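Local coordinates for protein fatty acid synthase 1, isoform A (Drosophila melanogaster, PDB 6FN6) that probably builds long-chain saturated fatty acids from acetyl-CoA and malonyl-CoA using NADPH, this fragment being its dehydratase, enoylreductase and ketoreductase modifying region, at residues Asp579-Lys584 with Gln875-Phe880; Ala570-Leu575 with Cys637-Glu642; Tyr608-Phe613 with Ile889-Ile894. All blocks are in the same frame, centred on the assembly; numbering follows the deposited sequence.

How the interactions relate
All three contacts belong to the enoylreductase domain. From the N terminus, Ala570-Leu575 and Asp579-Lys584 come first, on consecutive antiparallel strands, followed by Tyr608-Phe613 and Cys637-Glu642. Interaction 2 closes the shortest loop, joining the first hairpin strand to Cys637-Glu642. The chain then runs through the dinucleotide-binding part, with its six-stranded parallel sheet, before returning as helix 876-885 and strand 891-895. Interactions 1 and 3 close two long loops, bringing helix 876-885 onto the second hairpin strand and strand 891-895 onto strand 601-611. Every pair of contacts crosses along the sequence. Leu583 CD2 packs on Ala574 CB between interactions 1 and 2, while Phe880 reaches Ile611, joining interactions 1 and 3.

Interaction 1 of 3, residues Asp579-Lys584 with Gln875-Phe880; sequences DLASLK and QVEQAF
Ala581, whose CA and CB lie against the carboxylate of Glu877, gives its backbone N-H to Asp579 OD1 at 2.8 Å. This bond, with an N-H...O angle of 161°, makes an Asx turn that leads into strand 583-587 of the enoylreductase domain, a member of the medium-chain dehydrogenase/reductase superfamily. Helix 876-885, from the segment that comes back after the dinucleotide-binding part, packs on this turn. Glu877 extends its whole chain across it: CG lies 3.9 Å from Leu580 O, and OE1 comes to 3.8 Å from Ala581 CA. The carboxylates of Asp579 and Glu877 are not in contact, and Arg881 makes a long, weak ion pair with each, which may temper their repulsion.

The apolar half of the contact is carried by Leu583. Its CD1 stands anti to CA (chi2 164°) and sits over one face of the Phe880 ring in a CH-pi contact, 3.8 Å from the centroid and displaced toward the rim. Val876 adds its CG1, 4.4 Å from Leu583 CB. Helix 613-620 also meets Leu580 and Phe880, through Thr619. Leu580 crosses Phe880 at about a right angle, with CD2 of the leucine 4.1 Å from CB of the phenylalanine.

Interaction 2 of 3, residues Ala570-Leu575 with Cys637-Glu642; sequences AYVNAL and CVLGLE
Cys637 lies on the ring of Tyr571. Its CB sits over one face in a CH-pi contact, 3.7 Å from the centroid and displaced toward the CD2-CE2 side of the ring, where CB comes within 3.5 Å of Tyr571 CD2. The sulfur, anti to the backbone N (chi1 167°), reaches the same ring obliquely, with SG 4.5 Å from the centroid, as a Cys sulfur-aromatic contact.

Past Val638, Leu639 points at the strand. Its CD1 approaches Val572 O at 3.6 Å and CG1 of Val572 at 4.1 Å, and the two side chains cross at about a right angle. No direct hydrogen bond joins the backbones here; a water does so, accepting from Leu639 N at 2.9 Å and donating to Val572 O. Through Gly640 and Leu641 the chain swings away to Glu642, whose carboxylate accepts from Cys690 N and Asn612 ND2.

In the enoylreductase domain the segment is a linker into strand 642-646. It touches both the hairpin strand 570-574 and helix 613-620, where Leu639 meets Thr619, and then reaches the start of helix 689-702.

Interaction 3 of 3, residues Tyr608-Phe613 with Ile889-Ile894; sequences YAPINF and IGKVVI
Ile611 and Ile894 cross obliquely, meeting through their CD1 methyls at 3.6 Å. Ile611 CD1 also comes to 3.7 Å from Val892 CG1, so one methyl touches both Ile894 and Val892. Ala609 shares this side of the sheet, against which helix 876-885 lies: Ala879 and Phe880 touch Ile611, and Val876 touches Ile894.

The other side is arranged differently. Val893 splits its two branches between neighbours: CG1, anti to the backbone N (chi1 -169°), lies at the edge of the Tyr608 ring, 3.7 Å from CD2, while CG2 faces Pro610 CG more loosely. Tyr608 and Val893 cross at about a right angle.

Between these two sets of side chains runs an antiparallel pairing of strand 601-611 with strand 891-895, part of the mixed sheet of the enoylreductase domain that the chain rejoins after its dinucleotide-binding part. Ala609 and Ile894 form a hydrogen-bonded pair, Ala609 N to Ile894 O at 3.1 Å and Ile894 N to Ala609 O at 3.0 Å. The next pair, Pro610 with Val893, is non-hydrogen-bonded, a position where no N-H is called on by this pairing. Pro610 CA makes a bent CA-H...O contact with Val892 O, which also accepts from Ile611 N at 2.9 Å.

Lys891 bends at chi2 and chi3, and its aliphatic part runs beside the proline, CG lying 3.7 Å from Pro610 CB.

Interaction 1 of 3, residues Asp579-Lys584 with Gln875-Phe880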
loop_
_atom_site.group_PDB
_atom_site.type_symbol
_atom_site.label_atom_id
_atom_site.label_comp_id
_atom_site.label_asym_id
_atom_site.label_seq_id
_atom_site.Cartn_x
_atom_site.Cartn_y
_atom_site.Cartn_z
ATOM N N ASP A 579 -12.124 0.024 -32.808
ATOM C CA ASP A 579 -12.664 1.129 -33.597
ATOM C C ASP A 579 -14.049 1.558 -33.106
ATOM O O ASP A 579 -14.974 0.749 -33.052
ATOM C CB ASP A 579 -12.726 0.737 -35.076
ATOM C CG ASP A 579 -12.973 1.925 -35.987
ATOM O OD1 ASP A 579 -13.383 2.991 -35.485
ATOM O OD2 ASP A 579 -12.747 1.794 -37.208
ATOM N N LEU A 580 -14.188 2.834 -32.748
ATOM C CA LEU A 580 -15.459 3.360 -32.248
ATOM C C LEU A 580 -16.449 3.611 -33.387
ATOM O O LEU A 580 -17.635 3.845 -33.150
ATOM C CB LEU A 580 -15.240 4.651 -31.456
ATOM C CG LEU A 580 -14.915 4.470 -29.970
ATOM C CD1 LEU A 580 -13.691 3.582 -29.771
ATOM C CD2 LEU A 580 -14.723 5.818 -29.289
ATOM N N ALA A 581 -15.959 3.564 -34.621
ATOM C CA ALA A 581 -16.825 3.677 -35.787
ATOM C C ALA A 581 -17.743 2.458 -35.864
ATOM O O ALA A 581 -18.741 2.459 -36.585
ATOM C CB ALA A 581 -16.001 3.811 -37.057
ATOM N N SER A 582 -17.387 1.415 -35.120
ATOM C CA SER A 582 -18.137 0.169 -35.116
ATOM C C SER A 582 -19.437 0.284 -34.318
ATOM O O SER A 582 -20.278 -0.615 -34.362
ATOM C CB SER A 582 -17.274 -0.957 -34.547
ATOM O OG SER A 582 -16.863 -0.664 -33.225
ATOM N N LEU A 583 -19.595 1.376 -33.575
ATOM C CA LEU A 583 -20.816 1.593 -32.803
ATOM C C LEU A 583 -22.018 1.740 -33.730
ATOM O O LEU A 583 -22.113 2.701 -34.492
ATOM C CB LEU A 583 -20.685 2.833 -31.918
ATOM C CG LEU A 583 -19.775 2.687 -30.698
ATOM C CD1 LEU A 583 -19.410 4.048 -30.133
ATOM C CD2 LEU A 583 -20.450 1.833 -29.637
ATOM N N LYS A 584 -22.932 0.779 -33.663
ATOM C CA LYS A 584 -24.111 0.798 -34.519
ATOM C C LYS A 584 -25.327 0.234 -33.787
ATOM O O LYS A 584 -25.192 -0.550 -32.849
ATOM C CB LYS A 584 -23.855 -0.006 -35.800
ATOM C CG LYS A 584 -22.795 0.587 -36.726
ATOM C CD LYS A 584 -22.704 -0.197 -38.031
ATOM C CE LYS A 584 -21.749 0.449 -39.029
ATOM N NZ LYS A 584 -20.318 0.288 -38.641
ATOM N N GLN A 875 -25.700 10.199 -34.076
ATOM C CA GLN A 875 -24.401 10.728 -33.673
ATOM C C GLN A 875 -23.818 9.996 -32.463
ATOM O O GLN A 875 -23.189 10.619 -31.604
ATOM C CB GLN A 875 -24.523 12.217 -33.351
ATOM C CG GLN A 875 -25.074 13.066 -34.482
ATOM C CD GLN A 875 -25.644 14.382 -33.989
ATOM O OE1 GLN A 875 -25.836 14.578 -32.788
ATOM N NE2 GLN A 875 -25.928 15.289 -34.915
ATOM N N VAL A 876 -24.020 8.683 -32.393
ATOM C CA VAL A 876 -23.515 7.903 -31.267
ATOM C C VAL A 876 -21.991 7.861 -31.281
ATOM O O VAL A 876 -21.355 7.943 -30.232
ATOM C CB VAL A 876 -24.106 6.480 -31.270
ATOM C CG1 VAL A 876 -23.552 5.658 -30.109
ATOM C CG2 VAL A 876 -25.619 6.539 -31.200
ATOM N N GLU A 877 -21.408 7.716 -32.468
ATOM C CA GLU A 877 -19.955 7.689 -32.601
ATOM C C GLU A 877 -19.366 8.977 -32.037
ATOM O O GLU A 877 -18.496 8.948 -31.165
ATOM C CB GLU A 877 -19.540 7.502 -34.065
ATOM C CG GLU A 877 -18.032 7.533 -34.297
ATOM C CD GLU A 877 -17.662 7.430 -35.765
ATOM O OE1 GLU A 877 -18.519 7.001 -36.568
ATOM O OE2 GLU A 877 -16.515 7.776 -36.117
ATOM N N GLN A 878 -19.857 10.107 -32.535
ATOM C CA GLN A 878 -19.347 11.409 -32.131
ATOM C C GLN A 878 -19.566 11.615 -30.638
ATOM O O GLN A 878 -18.748 12.240 -29.962
ATOM C CB GLN A 878 -20.028 12.522 -32.929
ATOM C CG GLN A 878 -19.788 12.448 -34.431
ATOM C CD GLN A 878 -18.314 12.447 -34.793
ATOM O OE1 GLN A 878 -17.534 13.247 -34.275
ATOM N NE2 GLN A 878 -17.924 11.544 -35.686
ATOM N N ALA A 879 -20.674 11.086 -30.130
ATOM C CA ALA A 879 -20.986 11.180 -28.709
ATOM C C ALA A 879 -19.897 10.519 -27.869
ATOM O O ALA A 879 -19.412 11.099 -26.897
ATOM C CB ALA A 879 -22.337 10.548 -28.421
ATOM N N PHE A 880 -19.513 9.303 -28.250
ATOM C CA PHE A 880 -18.471 8.569 -27.538
ATOM C C PHE A 880 -17.104 9.231 -27.665
ATOM O O PHE A 880 -16.413 9.431 -26.667
ATOM C CB PHE A 880 -18.389 7.128 -28.050
ATOM C CG PHE A 880 -19.309 6.180 -27.338
ATOM C CD1 PHE A 880 -20.666 6.172 -27.604
ATOM C CD2 PHE A 880 -18.809 5.293 -26.402
ATOM C CE1 PHE A 880 -21.507 5.297 -26.945
ATOM C CE2 PHE A 880 -19.644 4.416 -25.742
ATOM C CZ PHE A 880 -20.995 4.417 -26.013
#

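Interaction 2 of 3, residues Ala570-Leu575 with Cys637-Glu642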
loop_
_atom_site.group_PDB
_atom_site.type_symbol
_atom_site.label_atom_id
_atom_site.label_comp_id
_atom_site.label_asym_id
_atom_site.label_seq_id
_atom_site.Cartn_x
_atom_site.Cartn_y
_atom_site.Cartn_z
ATOM N N ALA A 570 -34.249 -1.863 -30.835
ATOM C CA ALA A 570 -32.831 -2.005 -31.121
ATOM C C ALA A 570 -31.976 -1.564 -29.943
ATOM O O ALA A 570 -32.450 -0.893 -29.024
ATOM C CB ALA A 570 -32.465 -1.205 -32.360
ATOM N N TYR A 571 -30.712 -1.966 -29.972
ATOM C CA TYR A 571 -29.747 -1.540 -28.970
ATOM C C TYR A 571 -28.451 -1.179 -29.681
ATOM O O TYR A 571 -28.270 -1.505 -30.855
ATOM C CB TYR A 571 -29.511 -2.639 -27.927
ATOM C CG TYR A 571 -28.787 -3.847 -28.470
ATOM C CD1 TYR A 571 -29.476 -4.859 -29.128
ATOM C CD2 TYR A 571 -27.413 -3.976 -28.326
ATOM C CE1 TYR A 571 -28.817 -5.966 -29.629
ATOM C CE2 TYR A 571 -26.746 -5.079 -28.823
ATOM C CZ TYR A 571 -27.452 -6.071 -29.475
ATOM O OH TYR A 571 -26.789 -7.172 -29.970
ATOM N N VAL A 572 -27.556 -0.502 -28.971
ATOM C CA VAL A 572 -26.282 -0.097 -29.542
ATOM C C VAL A 572 -25.228 -1.125 -29.168
ATOM O O VAL A 572 -25.211 -1.628 -28.043
ATOM C CB VAL A 572 -25.884 1.316 -29.077
ATOM C CG1 VAL A 572 -24.508 1.702 -29.619
ATOM C CG2 VAL A 572 -26.934 2.327 -29.512
ATOM N N ASN A 573 -24.354 -1.438 -30.116
ATOM C CA ASN A 573 -23.295 -2.405 -29.884
ATOM C C ASN A 573 -22.007 -1.972 -30.568
ATOM O O ASN A 573 -22.031 -1.417 -31.666
ATOM C CB ASN A 573 -23.717 -3.783 -30.394
ATOM C CG ASN A 573 -22.725 -4.871 -30.029
ATOM O OD1 ASN A 573 -21.963 -4.738 -29.070
ATOM N ND2 ASN A 573 -22.726 -5.953 -30.799
ATOM N N ALA A 574 -20.885 -2.222 -29.901
ATOM C CA ALA A 574 -19.573 -2.010 -30.493
ATOM C C ALA A 574 -19.089 -3.327 -31.085
ATOM O O ALA A 574 -18.678 -4.226 -30.352
ATOM C CB ALA A 574 -18.593 -1.489 -29.457
ATOM N N LEU A 575 -19.147 -3.441 -32.407
ATOM C CA LEU A 575 -18.828 -4.698 -33.078
ATOM C C LEU A 575 -17.355 -5.083 -32.922
ATOM O O LEU A 575 -17.038 -6.226 -32.589
ATOM C CB LEU A 575 -19.187 -4.592 -34.559
ATOM C CG LEU A 575 -20.621 -4.129 -34.845
ATOM C CD1 LEU A 575 -20.909 -4.144 -36.340
ATOM C CD2 LEU A 575 -21.649 -4.969 -34.089
ATOM N N CYS A 637 -25.849 -7.122 -25.598
ATOM C CA CYS A 637 -26.367 -5.815 -25.209
ATOM C C CYS A 637 -25.943 -5.477 -23.782
ATOM O O CYS A 637 -26.536 -5.971 -22.826
ATOM C CB CYS A 637 -27.893 -5.796 -25.334
ATOM S SG CYS A 637 -28.723 -4.390 -24.552
ATOM N N VAL A 638 -24.900 -4.662 -23.640
ATOM C CA VAL A 638 -24.352 -4.350 -22.321
ATOM C C VAL A 638 -24.220 -2.849 -22.055
ATOM O O VAL A 638 -24.073 -2.432 -20.909
ATOM C CB VAL A 638 -22.985 -5.038 -22.133
ATOM C CG1 VAL A 638 -23.146 -6.543 -22.158
ATOM C CG2 VAL A 638 -22.010 -4.598 -23.218
ATOM N N LEU A 639 -24.264 -2.038 -23.105
ATOM C CA LEU A 639 -24.082 -0.599 -22.954
ATOM C C LEU A 639 -25.322 0.036 -22.327
ATOM O O LEU A 639 -26.432 -0.469 -22.488
ATOM C CB LEU A 639 -23.784 0.042 -24.312
ATOM C CG LEU A 639 -22.533 -0.477 -25.032
ATOM C CD1 LEU A 639 -22.452 0.082 -26.449
ATOM C CD2 LEU A 639 -21.263 -0.162 -24.257
ATOM N N GLY A 640 -25.131 1.139 -21.604
ATOM C CA GLY A 640 -26.248 1.849 -21.005
ATOM C C GLY A 640 -26.432 1.544 -19.533
ATOM O O GLY A 640 -26.894 0.462 -19.174
ATOM N N LEU A 641 -26.081 2.503 -18.680
ATOM C CA LEU A 641 -26.135 2.298 -17.239
ATOM C C LEU A 641 -27.355 2.970 -16.611
ATOM O O LEU A 641 -27.795 2.593 -15.523
ATOM C CB LEU A 641 -24.860 2.836 -16.593
ATOM C CG LEU A 641 -23.620 1.942 -16.692
ATOM C CD1 LEU A 641 -22.401 2.716 -16.229
ATOM C CD2 LEU A 641 -23.777 0.658 -15.896
ATOM N N GLU A 642 -27.892 3.972 -17.297
ATOM C CA GLU A 642 -29.036 4.725 -16.793
ATOM C C GLU A 642 -29.835 5.320 -17.943
ATOM O O GLU A 642 -29.373 5.335 -19.084
ATOM C CB GLU A 642 -28.568 5.834 -15.850
ATOM C CG GLU A 642 -27.676 6.868 -16.523
ATOM C CD GLU A 642 -27.082 7.867 -15.548
ATOM O OE1 GLU A 642 -27.773 8.248 -14.579
ATOM O OE2 GLU A 642 -25.920 8.275 -15.754
HETATM O O HOH W 1 -25.438 -2.475 -25.715
#

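Interaction 3 of 3, residues Tyr608-Phe613 with Ile889-Ile894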
loop_
_atom_site.group_PDB
_atom_site.type_symbol
_atom_site.label_atom_id
_atom_site.label_comp_id
_atom_site.label_asym_id
_atom_site.label_seq_id
_atom_site.Cartn_x
_atom_site.Cartn_y
_atom_site.Cartn_z
ATOM N N TYR A 608 -33.916 9.209 -23.148
ATOM C CA TYR A 608 -32.564 9.725 -22.987
ATOM C C TYR A 608 -31.679 8.697 -22.297
ATOM O O TYR A 608 -32.016 8.198 -21.225
ATOM C CB TYR A 608 -32.590 11.031 -22.190
ATOM C CG TYR A 608 -33.169 12.184 -22.977
ATOM C CD1 TYR A 608 -34.536 12.421 -22.992
ATOM C CD2 TYR A 608 -32.351 13.022 -23.722
ATOM C CE1 TYR A 608 -35.071 13.463 -23.716
ATOM C CE2 TYR A 608 -32.877 14.069 -24.449
ATOM C CZ TYR A 608 -34.237 14.285 -24.444
ATOM O OH TYR A 608 -34.766 15.328 -25.169
ATOM N N ALA A 609 -30.556 8.368 -22.930
ATOM C CA ALA A 609 -29.601 7.421 -22.370
ATOM C C ALA A 609 -28.221 8.066 -22.308
ATOM O O ALA A 609 -27.598 8.298 -23.346
ATOM C CB ALA A 609 -29.556 6.148 -23.202
ATOM N N PRO A 610 -27.741 8.372 -21.093
ATOM C CA PRO A 610 -26.387 8.924 -20.970
ATOM C C PRO A 610 -25.277 7.895 -21.149
ATOM O O PRO A 610 -25.469 6.714 -20.854
ATOM C CB PRO A 610 -26.362 9.478 -19.541
ATOM C CG PRO A 610 -27.782 9.633 -19.151
ATOM C CD PRO A 610 -28.507 8.533 -19.847
ATOM N N ILE A 611 -24.125 8.350 -21.631
ATOM C CA ILE A 611 -22.930 7.519 -21.658
ATOM C C ILE A 611 -22.112 7.798 -20.405
ATOM O O ILE A 611 -21.950 8.952 -20.002
ATOM C CB ILE A 611 -22.085 7.766 -22.920
ATOM C CG1 ILE A 611 -22.926 7.604 -24.184
ATOM C CG2 ILE A 611 -20.901 6.816 -22.964
ATOM C CD1 ILE A 611 -23.167 8.897 -24.912
ATOM N N ASN A 612 -21.601 6.737 -19.795
ATOM C CA ASN A 612 -20.709 6.864 -18.655
ATOM C C ASN A 612 -19.347 6.300 -19.035
ATOM O O ASN A 612 -19.220 5.618 -20.050
ATOM C CB ASN A 612 -21.283 6.144 -17.439
ATOM C CG ASN A 612 -22.438 6.899 -16.806
ATOM O OD1 ASN A 612 -22.232 7.800 -15.992
ATOM N ND2 ASN A 612 -23.659 6.535 -17.179
ATOM N N PHE A 613 -18.329 6.592 -18.233
ATOM C CA PHE A 613 -16.973 6.162 -18.551
ATOM C C PHE A 613 -16.897 4.645 -18.730
ATOM O O PHE A 613 -16.117 4.152 -19.544
ATOM C CB PHE A 613 -15.991 6.620 -17.466
ATOM C CG PHE A 613 -15.600 8.069 -17.574
ATOM C CD1 PHE A 613 -14.976 8.546 -18.717
ATOM C CD2 PHE A 613 -15.851 8.953 -16.536
ATOM C CE1 PHE A 613 -14.611 9.878 -18.823
ATOM C CE2 PHE A 613 -15.487 10.286 -16.638
ATOM C CZ PHE A 613 -14.868 10.748 -17.783
ATOM N N ILE A 889 -18.087 18.994 -20.096
ATOM C CA ILE A 889 -18.452 19.316 -18.727
ATOM C C ILE A 889 -19.879 18.853 -18.486
ATOM O O ILE A 889 -20.806 19.295 -19.161
ATOM C CB ILE A 889 -18.297 20.828 -18.447
ATOM C CG1 ILE A 889 -16.819 21.225 -18.515
ATOM C CG2 ILE A 889 -18.908 21.201 -17.086
ATOM C CD1 ILE A 889 -16.559 22.710 -18.305
ATOM N N GLY A 890 -20.045 17.952 -17.526
ATOM C CA GLY A 890 -21.355 17.418 -17.206
ATOM C C GLY A 890 -21.595 16.058 -17.827
ATOM O O GLY A 890 -20.659 15.283 -18.028
ATOM N N LYS A 891 -22.855 15.769 -18.130
ATOM C CA LYS A 891 -23.231 14.457 -18.644
ATOM C C LYS A 891 -23.424 14.459 -20.158
ATOM O O LYS A 891 -24.025 15.378 -20.719
ATOM C CB LYS A 891 -24.512 13.974 -17.963
ATOM C CG LYS A 891 -24.736 12.472 -18.048
ATOM C CD LYS A 891 -23.602 11.707 -17.384
ATOM C CE LYS A 891 -24.111 10.565 -16.523
ATOM N NZ LYS A 891 -23.010 9.941 -15.735
ATOM N N VAL A 892 -22.915 13.417 -20.810
ATOM C CA VAL A 892 -23.114 13.213 -22.240
ATOM C C VAL A 892 -24.345 12.339 -22.440
ATOM O O VAL A 892 -24.394 11.215 -21.941
ATOM C CB VAL A 892 -21.867 12.571 -22.886
ATOM C CG1 VAL A 892 -22.058 12.386 -24.387
ATOM C CG2 VAL A 892 -20.628 13.412 -22.603
ATOM N N VAL A 893 -25.330 12.847 -23.178
ATOM C CA VAL A 893 -26.609 12.153 -23.317
ATOM C C VAL A 893 -26.987 11.905 -24.779
ATOM O O VAL A 893 -26.796 12.764 -25.639
ATOM C CB VAL A 893 -27.735 12.933 -22.610
ATOM C CG1 VAL A 893 -28.999 12.083 -22.527
ATOM C CG2 VAL A 893 -27.289 13.382 -21.221
ATOM N N ILE A 894 -27.533 10.721 -25.045
ATOM C CA ILE A 894 -28.035 10.388 -26.377
ATOM C C ILE A 894 -29.550 10.521 -26.412
ATOM O O ILE A 894 -30.260 9.901 -25.618
ATOM C CB ILE A 894 -27.598 8.978 -26.807
ATOM C CG1 ILE A 894 -26.099 8.963 -27.091
ATOM C CG2 ILE A 894 -28.369 8.533 -28.054
ATOM C CD1 ILE A 894 -25.524 7.586 -27.314
#